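Local atomic coordinates of chitin binding protein (Tectaria macrodonta, PDB entry 6IF7), a protein that is probably a copper-dependent lytic polysaccharide monooxygenase of family AA10, a chitin-binding protein with insecticidal activity. Residues R53-I58 / E108-R113; S3-I8 / S142-I147; R15-N18 / T23-A26. One frame throughout, in Å; residues are numbered along the deposited sequence.

Contact 1: residues R53-I58 / E108-R113. With NAG (2-acetamido-2-deoxy-beta-D-glucopyranose), chain B.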
ATOM      1  N   ARG A  53     -14.896   0.549   7.641  1.00 32.64           N
ATOM      2  CA  ARG A  53     -15.031   1.967   7.978  1.00 33.48           C
ATOM      3  C   ARG A  53     -13.689   2.690   7.836  1.00 31.55           C
ATOM      4  O   ARG A  53     -13.221   3.364   8.748  1.00 32.39           O
ATOM      5  CB  ARG A  53     -15.575   2.115   9.404  1.00 36.30           C
ATOM      6  CG  ARG A  53     -16.920   1.429   9.620  1.00 36.88           C
ATOM      7  CD  ARG A  53     -17.312   1.436  11.082  1.00 38.79           C
ATOM      8  NE  ARG A  53     -16.411   0.590  11.862  1.00 41.54           N
ATOM      9  CZ  ARG A  53     -16.019   0.823  13.113  1.00 44.74           C
ATOM     10  NH1 ARG A  53     -16.414   1.912  13.767  1.00 48.38           N
ATOM     11  NH2 ARG A  53     -15.190  -0.034  13.714  1.00 45.65           N
ATOM     12  N   HIS A  54     -13.113   2.595   6.650  1.00 30.71           N
ATOM     13  CA  HIS A  54     -11.724   3.018   6.404  1.00 30.38           C
ATOM     14  C   HIS A  54     -11.588   4.552   6.506  1.00 30.06           C
ATOM     15  O   HIS A  54     -10.763   5.083   7.247  1.00 29.96           O
ATOM     16  CB  HIS A  54     -11.263   2.525   5.014  1.00 29.21           C
ATOM     17  CG  HIS A  54     -11.636   1.099   4.717  1.00 28.25           C
ATOM     18  ND1 HIS A  54     -11.280   0.048   5.536  1.00 28.19           N
ATOM     19  CD2 HIS A  54     -12.352   0.554   3.701  1.00 27.80           C
ATOM     20  CE1 HIS A  54     -11.753  -1.081   5.038  1.00 27.84           C
ATOM     21  NE2 HIS A  54     -12.407  -0.805   3.924  1.00 28.41           N
ATOM     22  N   ARG A  55     -12.460   5.246   5.800  1.00 29.18           N
ATOM     23  CA  ARG A  55     -12.421   6.696   5.730  1.00 30.49           C
ATOM     24  C   ARG A  55     -12.797   7.385   7.031  1.00 32.00           C
ATOM     25  O   ARG A  55     -12.415   8.511   7.263  1.00 33.74           O
ATOM     26  CB  ARG A  55     -13.314   7.162   4.594  1.00 30.65           C
ATOM     27  CG  ARG A  55     -12.818   6.668   3.238  1.00 32.11           C
ATOM     28  CD  ARG A  55     -13.891   6.759   2.180  1.00 33.56           C
ATOM     29  NE  ARG A  55     -13.391   6.259   0.900  1.00 34.50           N
ATOM     30  CZ  ARG A  55     -13.218   4.975   0.587  1.00 35.98           C
ATOM     31  NH1 ARG A  55     -13.480   3.984   1.447  1.00 34.83           N
ATOM     32  NH2 ARG A  55     -12.770   4.666  -0.617  1.00 39.18           N
ATOM     33  N   GLU A  56     -13.549   6.684   7.858  1.00 34.30           N
ATOM     34  CA  GLU A  56     -13.973   7.139   9.171  1.00 36.25           C
ATOM     35  C   GLU A  56     -12.845   6.985  10.192  1.00 35.58           C
ATOM     36  O   GLU A  56     -12.638   7.873  11.024  1.00 37.41           O
ATOM     37  CB  GLU A  56     -15.208   6.312   9.571  1.00 39.47           C
ATOM     38  CG  GLU A  56     -15.847   6.572  10.936  1.00 45.01           C
ATOM     39  CD  GLU A  56     -17.005   5.601  11.222  1.00 48.96           C
ATOM     40  OE1 GLU A  56     -17.725   5.199  10.279  1.00 52.01           O
ATOM     41  OE2 GLU A  56     -17.195   5.218  12.391  1.00 53.86           O
ATOM     42  N   LEU A  57     -12.111   5.874  10.125  1.00 35.06           N
ATOM     43  CA  LEU A  57     -11.085   5.539  11.118  1.00 33.45           C
ATOM     44  C   LEU A  57      -9.678   6.010  10.747  1.00 31.88           C
ATOM     45  O   LEU A  57      -8.793   6.001  11.574  1.00 33.60           O
ATOM     46  CB  LEU A  57     -11.053   4.021  11.341  1.00 34.67           C
ATOM     47  CG  LEU A  57     -12.306   3.360  11.949  1.00 35.94           C
ATOM     48  CD1 LEU A  57     -12.182   1.845  11.883  1.00 35.41           C
ATOM     49  CD2 LEU A  57     -12.556   3.806  13.392  1.00 35.18           C
ATOM     50  N   ILE A  58      -9.449   6.384   9.502  1.00 31.29           N
ATOM     51  CA  ILE A  58      -8.111   6.778   9.072  1.00 28.19           C
ATOM     52  C   ILE A  58      -8.095   8.271   8.688  1.00 28.23           C
ATOM     53  O   ILE A  58      -8.629   8.641   7.648  1.00 27.79           O
ATOM     54  CB  ILE A  58      -7.649   5.914   7.894  1.00 28.37           C
ATOM     55  CG1 ILE A  58      -7.688   4.427   8.294  1.00 28.08           C
ATOM     56  CG2 ILE A  58      -6.235   6.312   7.460  1.00 27.44           C
ATOM     57  CD1 ILE A  58      -7.379   3.479   7.156  1.00 28.99           C
ATOM     58  N   GLU A 108      -9.482  -4.005  -2.379  1.00 24.89           N
ATOM     59  CA  GLU A 108      -9.787  -2.805  -3.161  1.00 24.87           C
ATOM     60  C   GLU A 108      -8.487  -2.082  -3.532  1.00 24.95           C
ATOM     61  O   GLU A 108      -7.671  -1.799  -2.656  1.00 24.81           O
ATOM     62  CB  GLU A 108     -10.686  -1.861  -2.360  1.00 26.00           C
ATOM     63  CG  GLU A 108     -12.056  -2.416  -1.995  1.00 26.92           C
ATOM     64  CD  GLU A 108     -12.833  -1.507  -1.042  1.00 28.94           C
ATOM     65  OE1 GLU A 108     -12.282  -0.433  -0.651  1.00 31.04           O
ATOM     66  OE2 GLU A 108     -14.004  -1.862  -0.722  1.00 26.29           O
ATOM     67  N   PHE A 109      -8.303  -1.803  -4.828  1.00 26.04           N
ATOM     68  CA  PHE A 109      -7.151  -1.046  -5.353  1.00 26.49           C
ATOM     69  C   PHE A 109      -7.574   0.359  -5.763  1.00 25.79           C
ATOM     70  O   PHE A 109      -8.407   0.524  -6.649  1.00 26.86           O
ATOM     71  CB  PHE A 109      -6.540  -1.708  -6.593  1.00 24.52           C
ATOM     72  CG  PHE A 109      -5.734  -2.929  -6.318  1.00 25.01           C
ATOM     73  CD1 PHE A 109      -6.302  -4.047  -5.720  1.00 25.23           C
ATOM     74  CD2 PHE A 109      -4.413  -3.008  -6.733  1.00 25.86           C
ATOM     75  CE1 PHE A 109      -5.571  -5.198  -5.512  1.00 24.52           C
ATOM     76  CE2 PHE A 109      -3.671  -4.155  -6.514  1.00 25.84           C
ATOM     77  CZ  PHE A 109      -4.251  -5.251  -5.900  1.00 25.32           C
ATOM     78  N   TYR A 110      -6.958   1.363  -5.150  1.00 26.01           N
ATOM     79  CA  TYR A 110      -7.175   2.756  -5.516  1.00 26.31           C
ATOM     80  C   TYR A 110      -5.885   3.309  -6.057  1.00 27.10           C
ATOM     81  O   TYR A 110      -4.804   2.905  -5.614  1.00 28.31           O
ATOM     82  CB  TYR A 110      -7.587   3.584  -4.298  1.00 25.81           C
ATOM     83  CG  TYR A 110      -8.908   3.137  -3.692  1.00 27.73           C
ATOM     84  CD1 TYR A 110      -8.950   2.067  -2.773  1.00 27.17           C
ATOM     85  CD2 TYR A 110     -10.126   3.756  -4.046  1.00 26.09           C
ATOM     86  CE1 TYR A 110     -10.149   1.646  -2.218  1.00 27.11           C
ATOM     87  CE2 TYR A 110     -11.329   3.342  -3.481  1.00 25.93           C
ATOM     88  CZ  TYR A 110     -11.335   2.283  -2.567  1.00 26.14           C
ATOM     89  OH  TYR A 110     -12.498   1.840  -1.986  1.00 26.02           O
ATOM     90  N   VAL A 111      -6.001   4.239  -7.001  1.00 26.83           N
ATOM     91  CA  VAL A 111      -4.870   5.054  -7.449  1.00 26.01           C
ATOM     92  C   VAL A 111      -5.103   6.536  -7.133  1.00 25.19           C
ATOM     93  O   VAL A 111      -6.248   7.017  -7.090  1.00 23.78           O
ATOM     94  CB  VAL A 111      -4.600   4.878  -8.969  1.00 25.44           C
ATOM     95  CG1 VAL A 111      -5.581   5.685  -9.821  1.00 25.18           C
ATOM     96  CG2 VAL A 111      -3.165   5.254  -9.294  1.00 25.06           C
ATOM     97  N   THR A 112      -3.996   7.248  -6.939  1.00 24.57           N
ATOM     98  CA  THR A 112      -4.009   8.697  -6.773  1.00 25.10           C
ATOM     99  C   THR A 112      -4.550   9.398  -8.028  1.00 25.84           C
ATOM    100  O   THR A 112      -4.284   8.971  -9.155  1.00 24.38           O
ATOM    101  CB  THR A 112      -2.598   9.249  -6.474  1.00 24.83           C
ATOM    102  OG1 THR A 112      -1.639   8.606  -7.330  1.00 25.74           O
ATOM    103  CG2 THR A 112      -2.217   8.994  -5.037  1.00 25.33           C
ATOM    104  N   ARG A 113      -5.306  10.470  -7.808  1.00 27.00           N
ATOM    105  CA  ARG A 113      -5.848  11.294  -8.892  1.00 29.45           C
ATOM    106  C   ARG A 113      -4.740  12.089  -9.621  1.00 29.62           C
ATOM    107  O   ARG A 113      -3.635  12.290  -9.102  1.00 25.84           O
ATOM    108  CB  ARG A 113      -6.829  12.316  -8.325  1.00 31.72           C
ATOM    109  CG  ARG A 113      -8.096  11.772  -7.707  1.00 36.33           C
ATOM    110  CD  ARG A 113      -8.604  12.797  -6.697  1.00 39.11           C
ATOM    111  NE  ARG A 113      -9.850  12.428  -6.030  1.00 41.87           N
ATOM    112  CZ  ARG A 113     -11.064  12.467  -6.583  1.00 47.28           C
ATOM    113  NH1 ARG A 113     -11.235  12.851  -7.844  1.00 49.01           N
ATOM    114  NH2 ARG A 113     -12.128  12.099  -5.875  1.00 48.69           N
TER
HETATM  115  C1  NAG B   1     -15.731  -4.431  -3.154  1.00 29.79           C
HETATM  116  C2  NAG B   1     -16.750  -3.377  -2.731  1.00 30.92           C
HETATM  117  C3  NAG B   1     -17.321  -3.780  -1.400  1.00 32.73           C
HETATM  118  C4  NAG B   1     -17.974  -5.141  -1.500  1.00 34.23           C
HETATM  119  C5  NAG B   1     -16.950  -6.165  -1.959  1.00 33.11           C
HETATM  120  C6  NAG B   1     -17.624  -7.502  -2.200  1.00 32.63           C
HETATM  121  C7  NAG B   1     -16.417  -1.049  -3.349  1.00 29.48           C
HETATM  122  C8  NAG B   1     -15.698   0.222  -3.023  1.00 30.30           C
HETATM  123  N2  NAG B   1     -16.133  -2.069  -2.570  1.00 29.79           N
HETATM  124  O3  NAG B   1     -18.299  -2.805  -0.999  1.00 33.63           O
HETATM  125  O4  NAG B   1     -18.496  -5.481  -0.217  1.00 34.87           O
HETATM  126  O5  NAG B   1     -16.359  -5.723  -3.172  1.00 31.17           O
HETATM  127  O6  NAG B   1     -16.640  -8.413  -2.690  1.00 36.86           O
HETATM  128  O7  NAG B   1     -17.214  -1.136  -4.248  1.00 28.02           O
HETATM  129  O   HOH W   1     -14.184  -2.079   2.050  1.00 32.16           O
HETATM  130  O   HOH W   2     -14.209   1.122   0.643  1.00 33.72           O
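The glycan pocket on strand 105-111, part of the β-sandwich core expected of a lytic polysaccharide monooxygenase, is backed by the short helix 54-57, and R55 and Y110 make the direct bond between them. R55 NH2 donates to Y110 OH over 3.2 Å with an N-H...O angle of 163°. The hydroxyl lies in the guanidinium plane, at its edge, while the phenol ring is turned 67° from that plane. The R55 side chain, extended from CG to NE (chi3 -179°), gives arginine the length to reach a strand that the helix backbone does not approach. Y110 OH in turn donates to E108 OE1, 2.6 Å away, arriving from well above the carboxylate plane. Glutamate suits this place because its two oxygens can take several donors: OE1 also accepts from water 2, which R55 NH1 donates to, and OE2 accepts from water 1, which lies 2.9 Å from H54 NE2. The other ring nitrogen of H54, ND1, bonds to the hydroxyl of Y175, so both imidazole nitrogens have a partner. The nearby guanidinium would probably favour a charged carboxylate. A phenylalanine in place of Y110 would probably leave R55 NH2 without its acceptor and E108 OE1 without one of its donors, the guanidinium then being held less firmly. On the pocket side E108 meets an N-acetylglucosamine, and a fucose also touches it. The pocket includes N134 and T136, spaced as in a glycosylation sequon, consistent with an N-linked chain. Both strand residues lie against the N-acetyl group: its methyl C8 is 3.7 Å from Y110 OH, and N2 of the sugar donates to E108 OE2 over 2.8 Å.

Contact 2: residues S3-I8 / S142-I147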
ATOM      1  N   SER A   3       1.180  -7.718   2.836  1.00 23.03           N
ATOM      2  CA  SER A   3       1.231  -6.392   2.243  1.00 22.79           C
ATOM      3  C   SER A   3       1.394  -6.605   0.718  1.00 24.46           C
ATOM      4  O   SER A   3       1.512  -7.758   0.269  1.00 23.99           O
ATOM      5  CB  SER A   3       2.418  -5.588   2.794  1.00 23.21           C
ATOM      6  OG  SER A   3       2.273  -4.196   2.542  1.00 22.84           O
ATOM      7  N   MET A   4       1.421  -5.506  -0.045  1.00 24.58           N
ATOM      8  CA  MET A   4       1.662  -5.556  -1.486  1.00 24.74           C
ATOM      9  C   MET A   4       3.096  -5.909  -1.801  1.00 25.37           C
ATOM     10  O   MET A   4       4.052  -5.382  -1.202  1.00 23.22           O
ATOM     11  CB  MET A   4       1.291  -4.246  -2.200  1.00 23.97           C
ATOM     12  CG  MET A   4      -0.191  -4.104  -2.482  1.00 24.78           C
ATOM     13  SD  MET A   4      -0.828  -5.292  -3.715  1.00 24.31           S
ATOM     14  CE  MET A   4      -0.226  -4.540  -5.216  1.00 27.10           C
ATOM     15  N   GLU A   5       3.207  -6.830  -2.753  1.00 25.41           N
ATOM     16  CA  GLU A   5       4.472  -7.347  -3.241  1.00 26.16           C
ATOM     17  C   GLU A   5       4.830  -6.751  -4.597  1.00 25.74           C
ATOM     18  O   GLU A   5       5.995  -6.464  -4.842  1.00 23.66           O
ATOM     19  CB  GLU A   5       4.417  -8.874  -3.361  1.00 26.27           C
ATOM     20  CG  GLU A   5       5.724  -9.506  -3.821  1.00 26.58           C
ATOM     21  CD  GLU A   5       5.630 -11.010  -3.933  1.00 27.29           C
ATOM     22  OE1 GLU A   5       6.518 -11.663  -3.396  1.00 27.44           O
ATOM     23  OE2 GLU A   5       4.668 -11.539  -4.537  1.00 28.99           O
ATOM     24  N   ASP A   6       3.848  -6.570  -5.475  1.00 24.94           N
ATOM     25  CA  ASP A   6       4.129  -6.010  -6.792  1.00 25.22           C
ATOM     26  C   ASP A   6       2.901  -5.232  -7.272  1.00 24.75           C
ATOM     27  O   ASP A   6       1.867  -5.855  -7.507  1.00 23.51           O
ATOM     28  CB  ASP A   6       4.495  -7.138  -7.746  1.00 24.47           C
ATOM     29  CG  ASP A   6       5.167  -6.660  -9.018  1.00 25.33           C
ATOM     30  OD1 ASP A   6       6.013  -5.730  -8.994  1.00 25.98           O
ATOM     31  OD2 ASP A   6       4.848  -7.253 -10.069  1.00 26.73           O
ATOM     32  N   PRO A   7       2.971  -3.894  -7.360  1.00 24.77           N
ATOM     33  CA  PRO A   7       4.098  -3.072  -6.901  1.00 24.87           C
ATOM     34  C   PRO A   7       4.276  -3.072  -5.383  1.00 24.20           C
ATOM     35  O   PRO A   7       3.307  -2.868  -4.639  1.00 22.08           O
ATOM     36  CB  PRO A   7       3.704  -1.651  -7.337  1.00 26.63           C
ATOM     37  CG  PRO A   7       2.208  -1.659  -7.305  1.00 26.57           C
ATOM     38  CD  PRO A   7       1.805  -3.060  -7.713  1.00 26.49           C
ATOM     39  N   ILE A   8       5.526  -3.234  -4.968  1.00 22.69           N
ATOM     40  CA  ILE A   8       5.874  -3.476  -3.580  1.00 24.15           C
ATOM     41  C   ILE A   8       5.490  -2.294  -2.675  1.00 24.75           C
ATOM     42  O   ILE A   8       5.704  -1.137  -3.030  1.00 24.21           O
ATOM     43  CB  ILE A   8       7.385  -3.861  -3.456  1.00 23.67           C
ATOM     44  CG1 ILE A   8       7.640  -4.474  -2.072  1.00 24.16           C
ATOM     45  CG2 ILE A   8       8.305  -2.680  -3.791  1.00 24.07           C
ATOM     46  CD1 ILE A   8       9.059  -4.911  -1.788  1.00 24.32           C
ATOM     47  N   SER A 142       2.149 -19.744  -4.471  1.00 33.96           N
ATOM     48  CA  SER A 142       3.450 -19.595  -3.810  1.00 31.53           C
ATOM     49  C   SER A 142       3.502 -18.464  -2.798  1.00 30.12           C
ATOM     50  O   SER A 142       4.401 -17.642  -2.846  1.00 30.07           O
ATOM     51  CB  SER A 142       4.558 -19.409  -4.829  1.00 31.85           C
ATOM     52  OG  SER A 142       4.568 -20.507  -5.693  1.00 36.82           O
ATOM     53  N   GLY A 143       2.514 -18.415  -1.907  1.00 29.63           N
ATOM     54  CA  GLY A 143       2.476 -17.438  -0.816  1.00 28.43           C
ATOM     55  C   GLY A 143       1.969 -16.054  -1.201  1.00 29.34           C
ATOM     56  O   GLY A 143       1.794 -15.201  -0.308  1.00 27.55           O
ATOM     57  N   SER A 144       1.723 -15.818  -2.497  1.00 27.42           N
ATOM     58  CA  SER A 144       1.203 -14.526  -2.965  1.00 28.75           C
ATOM     59  C   SER A 144      -0.117 -14.649  -3.735  1.00 29.88           C
ATOM     60  O   SER A 144      -0.292 -15.527  -4.592  1.00 29.39           O
ATOM     61  CB  SER A 144       2.213 -13.826  -3.853  1.00 27.37           C
ATOM     62  OG  SER A 144       3.229 -13.271  -3.075  1.00 27.67           O
ATOM     63  N   TYR A 145      -1.027 -13.722  -3.432  1.00 28.86           N
ATOM     64  CA  TYR A 145      -2.232 -13.532  -4.214  1.00 27.43           C
ATOM     65  C   TYR A 145      -1.859 -12.887  -5.551  1.00 27.02           C
ATOM     66  O   TYR A 145      -1.138 -11.902  -5.578  1.00 28.18           O
ATOM     67  CB  TYR A 145      -3.222 -12.644  -3.470  1.00 26.54           C
ATOM     68  CG  TYR A 145      -3.880 -13.274  -2.267  1.00 25.91           C
ATOM     69  CD1 TYR A 145      -4.823 -14.301  -2.414  1.00 25.85           C
ATOM     70  CD2 TYR A 145      -3.607 -12.804  -0.971  1.00 26.82           C
ATOM     71  CE1 TYR A 145      -5.464 -14.846  -1.309  1.00 24.98           C
ATOM     72  CE2 TYR A 145      -4.240 -13.346   0.142  1.00 27.16           C
ATOM     73  CZ  TYR A 145      -5.160 -14.363  -0.029  1.00 26.10           C
ATOM     74  OH  TYR A 145      -5.764 -14.873   1.086  1.00 27.36           O
ATOM     75  N   GLN A 146      -2.317 -13.490  -6.642  1.00 26.82           N
ATOM     76  CA  GLN A 146      -2.185 -12.956  -7.997  1.00 26.09           C
ATOM     77  C   GLN A 146      -3.490 -12.261  -8.363  1.00 25.39           C
ATOM     78  O   GLN A 146      -4.568 -12.844  -8.270  1.00 23.06           O
ATOM     79  CB  GLN A 146      -1.922 -14.091  -9.003  1.00 26.13           C
ATOM     80  CG  GLN A 146      -0.761 -14.984  -8.605  1.00 25.95           C
ATOM     81  CD  GLN A 146      -0.205 -15.801  -9.738  1.00 27.88           C
ATOM     82  OE1 GLN A 146      -0.907 -16.154 -10.685  1.00 28.20           O
ATOM     83  NE2 GLN A 146       1.068 -16.126  -9.641  1.00 27.87           N
ATOM     84  N   ILE A 147      -3.381 -11.014  -8.799  1.00 25.70           N
ATOM     85  CA  ILE A 147      -4.530 -10.147  -9.048  1.00 25.84           C
ATOM     86  C   ILE A 147      -4.394  -9.550 -10.460  1.00 25.94           C
ATOM     87  O   ILE A 147      -3.310  -9.095 -10.860  1.00 23.47           O
ATOM     88  CB  ILE A 147      -4.613  -9.061  -7.932  1.00 26.08           C
ATOM     89  CG1 ILE A 147      -4.977  -9.742  -6.584  1.00 25.38           C
ATOM     90  CG2 ILE A 147      -5.580  -7.927  -8.289  1.00 24.97           C
ATOM     91  CD1 ILE A 147      -4.783  -8.887  -5.366  1.00 24.84           C
TER
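E5 and S144 carry this contact, meeting through one hydrogen bond: S144 OG donates to E5 OE2 over 2.7 Å. The hydroxyl reaches the oxygen from above the carboxylate plane, 49° out of it, and S144 CB follows to 3.4 Å from the same OE2. E5 OE1 is turned aside, 3.7 Å from S144 OG. A glutamate is long enough for the span because its chain runs straight out from the backbone, with CG anti to N (chi1 -178°) and the next bond extended too. Serine suits the other end: a small residue that fits a buried place and whose hydroxyl finds an acceptor in E5.

The two strands are not neighbours. In the antiparallel four-stranded sheet, strand 95-99 lies between 2-6 and 144-147 and pairs with both, so the bond passes across the middle strand, where E5 and Q146 both touch R96. E5 and D6 together face R96 in a classic beta bulge, and E5 accordingly has a near-helical psi of -39°. A cis peptide before P7 follows, and P7 packs on F93.

M4 leaves the backbone away from the other strand, but its chain bends back, bringing SD to 5.6 Å from CD1 of I147, still short of touching it. Flexible and apolar, methionine can fit such a course, and F109, which packs against both side chains, links the two. Next to S144 in the chain, Y145 OH bonds to the backbone N of H103, a copper ligand; the S144 side chain itself is about 14 Å from the copper.

Contact 3: residues R15-N18 / T23-A26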
ATOM      1  N   ARG A  15      11.484  -3.098   4.871  1.00 26.21           N
ATOM      2  CA  ARG A  15      11.920  -4.373   5.460  1.00 26.74           C
ATOM      3  C   ARG A  15      13.037  -5.042   4.663  1.00 27.89           C
ATOM      4  O   ARG A  15      14.017  -5.511   5.256  1.00 26.00           O
ATOM      5  CB  ARG A  15      10.750  -5.362   5.596  1.00 27.11           C
ATOM      6  CG  ARG A  15      11.147  -6.789   5.957  1.00 28.61           C
ATOM      7  CD  ARG A  15      11.630  -6.865   7.395  1.00 29.85           C
ATOM      8  NE  ARG A  15      12.238  -8.161   7.715  1.00 30.77           N
ATOM      9  CZ  ARG A  15      13.514  -8.489   7.518  1.00 29.99           C
ATOM     10  NH1 ARG A  15      14.376  -7.654   6.975  1.00 31.00           N
ATOM     11  NH2 ARG A  15      13.930  -9.687   7.869  1.00 30.89           N
ATOM     12  N   LEU A  16      12.869  -5.122   3.339  1.00 27.68           N
ATOM     13  CA  LEU A  16      13.851  -5.800   2.485  1.00 27.85           C
ATOM     14  C   LEU A  16      15.150  -5.035   2.324  1.00 29.32           C
ATOM     15  O   LEU A  16      16.156  -5.619   1.957  1.00 29.26           O
ATOM     16  CB  LEU A  16      13.257  -6.157   1.123  1.00 26.68           C
ATOM     17  CG  LEU A  16      12.168  -7.227   1.172  1.00 26.08           C
ATOM     18  CD1 LEU A  16      11.679  -7.516  -0.241  1.00 28.10           C
ATOM     19  CD2 LEU A  16      12.636  -8.532   1.828  1.00 26.40           C
ATOM     20  N   GLU A  17      15.144  -3.743   2.623  1.00 31.82           N
ATOM     21  CA  GLU A  17      16.388  -2.987   2.700  1.00 35.64           C
ATOM     22  C   GLU A  17      17.138  -3.184   4.028  1.00 38.07           C
ATOM     23  O   GLU A  17      18.229  -2.649   4.164  1.00 41.29           O
ATOM     24  CB  GLU A  17      16.121  -1.507   2.500  1.00 36.37           C
ATOM     25  CG  GLU A  17      15.579  -1.159   1.139  1.00 35.00           C
ATOM     26  CD  GLU A  17      15.429   0.339   0.961  1.00 37.94           C
ATOM     27  OE1 GLU A  17      15.887   1.069   1.863  1.00 40.54           O
ATOM     28  OE2 GLU A  17      14.866   0.788  -0.068  1.00 37.19           O
ATOM     29  N   ASN A  18      16.568  -3.948   4.971  1.00 37.57           N
ATOM     30  CA  ASN A  18      17.134  -4.215   6.311  1.00 37.87           C
ATOM     31  C   ASN A  18      16.892  -3.051   7.302  1.00 36.62           C
ATOM     32  O   ASN A  18      17.561  -2.011   7.229  1.00 34.56           O
ATOM     33  CB  ASN A  18      18.614  -4.658   6.237  1.00 38.51           C
ATOM     34  CG  ASN A  18      19.286  -4.763   7.595  1.00 39.18           C
ATOM     35  OD1 ASN A  18      18.674  -5.093   8.613  1.00 33.35           O
ATOM     36  ND2 ASN A  18      20.583  -4.473   7.602  1.00 43.07           N
ATOM     37  N   THR A  23      18.988   1.338   3.339  1.00 30.57           N
ATOM     38  CA  THR A  23      19.806   1.728   2.187  1.00 29.32           C
ATOM     39  C   THR A  23      19.266   2.970   1.459  1.00 29.64           C
ATOM     40  O   THR A  23      20.029   3.876   1.167  1.00 32.44           O
ATOM     41  CB  THR A  23      19.932   0.555   1.181  1.00 29.20           C
ATOM     42  OG1 THR A  23      18.631   0.057   0.859  1.00 30.59           O
ATOM     43  CG2 THR A  23      20.710  -0.567   1.772  1.00 28.46           C
ATOM     44  N   SER A  24      17.960   3.031   1.176  1.00 29.63           N
ATOM     45  CA  SER A  24      17.381   4.189   0.482  1.00 28.11           C
ATOM     46  C   SER A  24      17.148   5.314   1.500  1.00 29.31           C
ATOM     47  O   SER A  24      16.761   5.031   2.657  1.00 29.93           O
ATOM     48  CB  SER A  24      16.076   3.837  -0.255  1.00 29.21           C
ATOM     49  OG  SER A  24      14.942   3.703   0.603  1.00 28.19           O
ATOM     50  N   PRO A  25      17.365   6.580   1.078  1.00 28.95           N
ATOM     51  CA  PRO A  25      17.088   7.740   1.938  1.00 30.35           C
ATOM     52  C   PRO A  25      15.664   7.744   2.545  1.00 31.20           C
ATOM     53  O   PRO A  25      15.491   8.017   3.746  1.00 32.32           O
ATOM     54  CB  PRO A  25      17.267   8.928   0.985  1.00 29.77           C
ATOM     55  CG  PRO A  25      18.222   8.441  -0.060  1.00 29.43           C
ATOM     56  CD  PRO A  25      17.930   6.986  -0.230  1.00 29.06           C
ATOM     57  N   ALA A  26      14.656   7.415   1.740  1.00 29.40           N
ATOM     58  CA  ALA A  26      13.286   7.410   2.254  1.00 28.54           C
ATOM     59  C   ALA A  26      13.092   6.361   3.360  1.00 26.58           C
ATOM     60  O   ALA A  26      12.454   6.634   4.356  1.00 24.88           O
ATOM     61  CB  ALA A  26      12.287   7.222   1.125  1.00 28.11           C
TER
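The carboxylate of E17 is set against the backbone and side chain of S24. E17 OE1 accepts from S24 N over 2.9 Å at 167°, a nearly straight bond that comes from above the carboxylate plane, and it takes a second, weak bond from T23 N at 3.4 Å. S24 OG lies 3.1 Å from E17 OE1 and 3.0 Å from E17 OE2, within reach of both oxygens. T23 OG1 sits beside E17 CD, 3.2 Å away, so the acidic end is wrapped by both residues.

S24 is the N-cap of helix 25-34: with OG between the backbone N and the carbonyl carbon (chi1 76°), the hydroxyl also accepts from C27 N. A glutamate is well placed at such a helix start, where its negative charge would probably be favoured by the helix dipole, and P25, with no N-H to satisfy, fits the first turn.

Further out, E17 is positioned by the end of helix 10-16, where N18 N bonds to R15 O. N18 then turns to a positive phi, which asparagine tolerates, and its OD1 accepts from E20 N. The disulfide C14-C27 joins the same two helices covalently.

From the N terminus, strand 2-6 provides the first half of contact 2 and leads through a short turn into helix 10-16. Contact 3 closes first, over a loop of four residues, and fixes the start of helix 25-34. Contact 1 then opens at helix 54-57 and closes on strand 105-111 of the mixed sheet. Only at 142-147 does contact 2 close, so its long loop encloses the other two, which follow in series; none cross. I8 CD1 meets L16 CD1 at 4.0 Å, joining contacts 2 and 3, while contacts 1 and 2 touch where the mixed and four-stranded sheets meet. Contacts 1 and 3 do not touch, their nearest atoms about 16 Å apart.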